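PDB 7DP1: nitroreductase family protein from Sphingopyxis sp., which reduces dinitroaniline herbicides as an FMN- and NADPH-dependent nitroreductase. Local coordinates for the interface of chains A and B. Coordinates in Å, arbitrary orientation; residue numbers count along the deposited sequence, not the author numbering. Chains: chain A/B, Nitroreductase family protein.

The interface of chains A and B. Residues chain A 42, 50-51, 53; chain B 99, 219-220, 222, 225.
In the two-fold dimer interface of this nitroreductase fold, the C-terminal arm of chain B, carrying B:Arg219, B:Val220 and B:Val225, lies against the chain A loops that follow helix 31-41 and the 3-10 helix 47-49. The backbone N of B:Val220 donates to the side-chain amide oxygen OE1 of A:Gln51 at 2.9 Å, meeting a lone pair in the carbonyl plane. Glutamine suits A:Gln51 because this oxygen can take two donors: it accepts a second, nearly straight bond (170° at H) from amide NE2 of A:Gln42, 2.9 Å away. A:Gln42 needs an amide that both gives and takes: its OE1 receives the indole N-H of A:Trp53, with NE1 at 2.8 Å. The oxygen lies in the indole plane, whereas the nitrogen stands well above the plane of the glutamine carbonyl. With CG anti to the backbone N (chi1 -163°) and the chain then bent at chi2, the A:Gln42 amide faces B:Val225, whose branching supplies two methyls: CG2 of B:Val225 packs 3.9 Å from CD of A:Gln42, while CG1 also packs against CD1 of A:Trp53. A leucine in place of A:Gln42 would probably leave the indole N-H of A:Trp53 without its acceptor and A:Gln51 freer to turn away from the B:Val220 backbone. The aliphatic stem of B:Arg219 crosses A:Gln51 at a slant, its CD against the amide, and its NE makes a weak, strongly bent hydrogen bond (119° at H) to the backbone O of A:Gln42. Long, extended B:Arg99 spans from helix 94-108 to a loop carbonyl, with methyl CG1 of B:Val220 on one guanidinium face, towards the rim; its NH1 donates to the backbone O of A:Leu50 at 2.9 Å.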
ATOM      1  N   GLN A  42       8.857   6.593  -6.495  1.00 32.15           N
ATOM      2  CA  GLN A  42       9.527   6.950  -5.254  1.00 29.77           C
ATOM      3  C   GLN A  42       8.801   8.132  -4.597  1.00 36.02           C
ATOM      4  O   GLN A  42       8.992   8.392  -3.414  1.00 29.64           O
ATOM      5  CB  GLN A  42      11.001   7.289  -5.504  1.00 34.97           C
ATOM      6  CG  GLN A  42      11.892   7.279  -4.241  1.00 37.78           C
ATOM      7  CD  GLN A  42      12.046   5.876  -3.619  1.00 37.01           C
ATOM      8  OE1 GLN A  42      11.836   4.846  -4.289  1.00 31.89           O
ATOM      9  NE2 GLN A  42      12.417   5.834  -2.328  1.00 29.72           N
ATOM     10  N   LEU A  50      10.269   7.538   5.683  1.00 33.63           N
ATOM     11  CA  LEU A  50      11.278   6.473   5.753  1.00 32.80           C
ATOM     12  C   LEU A  50      11.547   5.798   4.411  1.00 31.82           C
ATOM     13  O   LEU A  50      12.654   5.327   4.194  1.00 33.98           O
ATOM     14  CB  LEU A  50      10.902   5.413   6.777  1.00 39.91           C
ATOM     15  CG  LEU A  50      11.101   5.763   8.250  1.00 49.30           C
ATOM     16  CD1 LEU A  50      10.897   4.510   9.090  1.00 56.66           C
ATOM     17  CD2 LEU A  50      12.470   6.367   8.509  1.00 46.24           C
ATOM     18  N   GLN A  51      10.554   5.739   3.519  1.00 25.46           N
ATOM     19  CA  GLN A  51      10.733   5.054   2.239  1.00 28.69           C
ATOM     20  C   GLN A  51      11.320   3.636   2.427  1.00 28.11           C
ATOM     21  O   GLN A  51      12.386   3.330   1.905  1.00 33.27           O
ATOM     22  CB  GLN A  51      11.660   5.864   1.311  1.00 24.24           C
ATOM     23  CG  GLN A  51      11.141   7.273   0.987  1.00 24.14           C
ATOM     24  CD  GLN A  51      12.248   8.202   0.532  1.00 33.66           C
ATOM     25  OE1 GLN A  51      12.673   8.175  -0.632  1.00 31.16           O
ATOM     26  NE2 GLN A  51      12.766   8.991   1.463  1.00 30.62           N
ATOM     27  N   TRP A  53      10.763   0.675   1.331  1.00 25.17           N
ATOM     28  CA  TRP A  53      10.799  -0.299   0.250  1.00 26.27           C
ATOM     29  C   TRP A  53      12.170  -0.477  -0.417  1.00 29.77           C
ATOM     30  O   TRP A  53      12.894   0.486  -0.669  1.00 31.03           O
ATOM     31  CB  TRP A  53       9.764   0.053  -0.827  1.00 23.80           C
ATOM     32  CG  TRP A  53       9.790   1.456  -1.313  1.00 31.18           C
ATOM     33  CD1 TRP A  53      10.536   1.962  -2.342  1.00 25.15           C
ATOM     34  CD2 TRP A  53       9.019   2.552  -0.799  1.00 31.46           C
ATOM     35  NE1 TRP A  53      10.281   3.302  -2.494  1.00 30.11           N
ATOM     36  CE2 TRP A  53       9.356   3.689  -1.557  1.00 30.17           C
ATOM     37  CE3 TRP A  53       8.070   2.679   0.233  1.00 33.66           C
ATOM     38  CZ2 TRP A  53       8.790   4.950  -1.314  1.00 30.20           C
ATOM     39  CZ3 TRP A  53       7.491   3.929   0.463  1.00 26.64           C
ATOM     40  CH2 TRP A  53       7.860   5.047  -0.305  1.00 28.30           C
TER
ATOM     41  N   ARG B  99      16.403  10.235   7.029  1.00 54.94           N
ATOM     42  CA  ARG B  99      15.332  10.472   6.072  1.00 49.86           C
ATOM     43  C   ARG B  99      14.221  11.304   6.695  1.00 47.83           C
ATOM     44  O   ARG B  99      13.737  12.260   6.086  1.00 45.53           O
ATOM     45  CB  ARG B  99      14.787   9.150   5.548  1.00 43.75           C
ATOM     46  CG  ARG B  99      15.838   8.406   4.739  1.00 47.83           C
ATOM     47  CD  ARG B  99      15.347   7.081   4.228  1.00 46.30           C
ATOM     48  NE  ARG B  99      16.392   6.404   3.465  1.00 45.45           N
ATOM     49  CZ  ARG B  99      16.165   5.366   2.669  1.00 47.52           C
ATOM     50  NH1 ARG B  99      14.929   4.893   2.524  1.00 41.52           N
ATOM     51  NH2 ARG B  99      17.161   4.817   1.998  1.00 46.55           N
ATOM     52  N   ARG B 219      13.198  12.868  -1.661  1.00 36.90           N
ATOM     53  CA  ARG B 219      13.215  11.392  -1.705  1.00 33.38           C
ATOM     54  C   ARG B 219      14.644  10.938  -1.987  1.00 41.55           C
ATOM     55  O   ARG B 219      15.423  11.668  -2.607  1.00 34.59           O
ATOM     56  CB  ARG B 219      12.290  10.828  -2.773  1.00 35.26           C
ATOM     57  CG  ARG B 219      10.824  11.012  -2.499  1.00 36.25           C
ATOM     58  CD  ARG B 219      10.316  10.234  -1.267  1.00 28.94           C
ATOM     59  NE  ARG B 219       8.859  10.300  -1.247  1.00 29.10           N
ATOM     60  CZ  ARG B 219       8.167  11.370  -0.854  1.00 34.32           C
ATOM     61  NH1 ARG B 219       8.795  12.457  -0.420  1.00 33.70           N
ATOM     62  NH2 ARG B 219       6.843  11.358  -0.909  1.00 34.42           N
ATOM     63  N   VAL B 220      14.998   9.728  -1.553  1.00 45.32           N
ATOM     64  CA  VAL B 220      16.322   9.209  -1.870  1.00 43.48           C
ATOM     65  C   VAL B 220      16.429   8.842  -3.348  1.00 44.46           C
ATOM     66  O   VAL B 220      15.421   8.714  -4.046  1.00 41.53           O
ATOM     67  CB  VAL B 220      16.693   7.974  -1.020  1.00 45.16           C
ATOM     68  CG1 VAL B 220      16.649   8.318   0.467  1.00 43.53           C
ATOM     69  CG2 VAL B 220      15.784   6.801  -1.339  1.00 41.17           C
ATOM     70  N   LEU B 222      17.544   6.409  -6.628  1.00 47.69           N
ATOM     71  CA  LEU B 222      17.212   5.024  -6.952  1.00 44.80           C
ATOM     72  C   LEU B 222      18.363   4.054  -6.633  1.00 47.78           C
ATOM     73  O   LEU B 222      18.147   2.841  -6.463  1.00 44.69           O
ATOM     74  CB  LEU B 222      16.833   4.913  -8.421  1.00 45.37           C
ATOM     75  CG  LEU B 222      15.406   5.340  -8.744  1.00 38.09           C
ATOM     76  CD1 LEU B 222      15.018   4.849 -10.140  1.00 44.77           C
ATOM     77  CD2 LEU B 222      14.400   4.930  -7.666  1.00 36.53           C
ATOM     78  N   VAL B 225      17.613   2.213  -3.780  1.00 42.06           N
ATOM     79  CA  VAL B 225      16.335   1.540  -3.788  1.00 36.19           C
ATOM     80  C   VAL B 225      16.255   0.303  -4.674  1.00 42.26           C
ATOM     81  O   VAL B 225      15.711  -0.741  -4.263  1.00 30.70           O
ATOM     82  CB  VAL B 225      15.241   2.513  -4.205  1.00 39.37           C
ATOM     83  CG1 VAL B 225      13.920   1.858  -4.095  1.00 36.03           C
ATOM     84  CG2 VAL B 225      15.288   3.775  -3.338  1.00 39.44           C
TER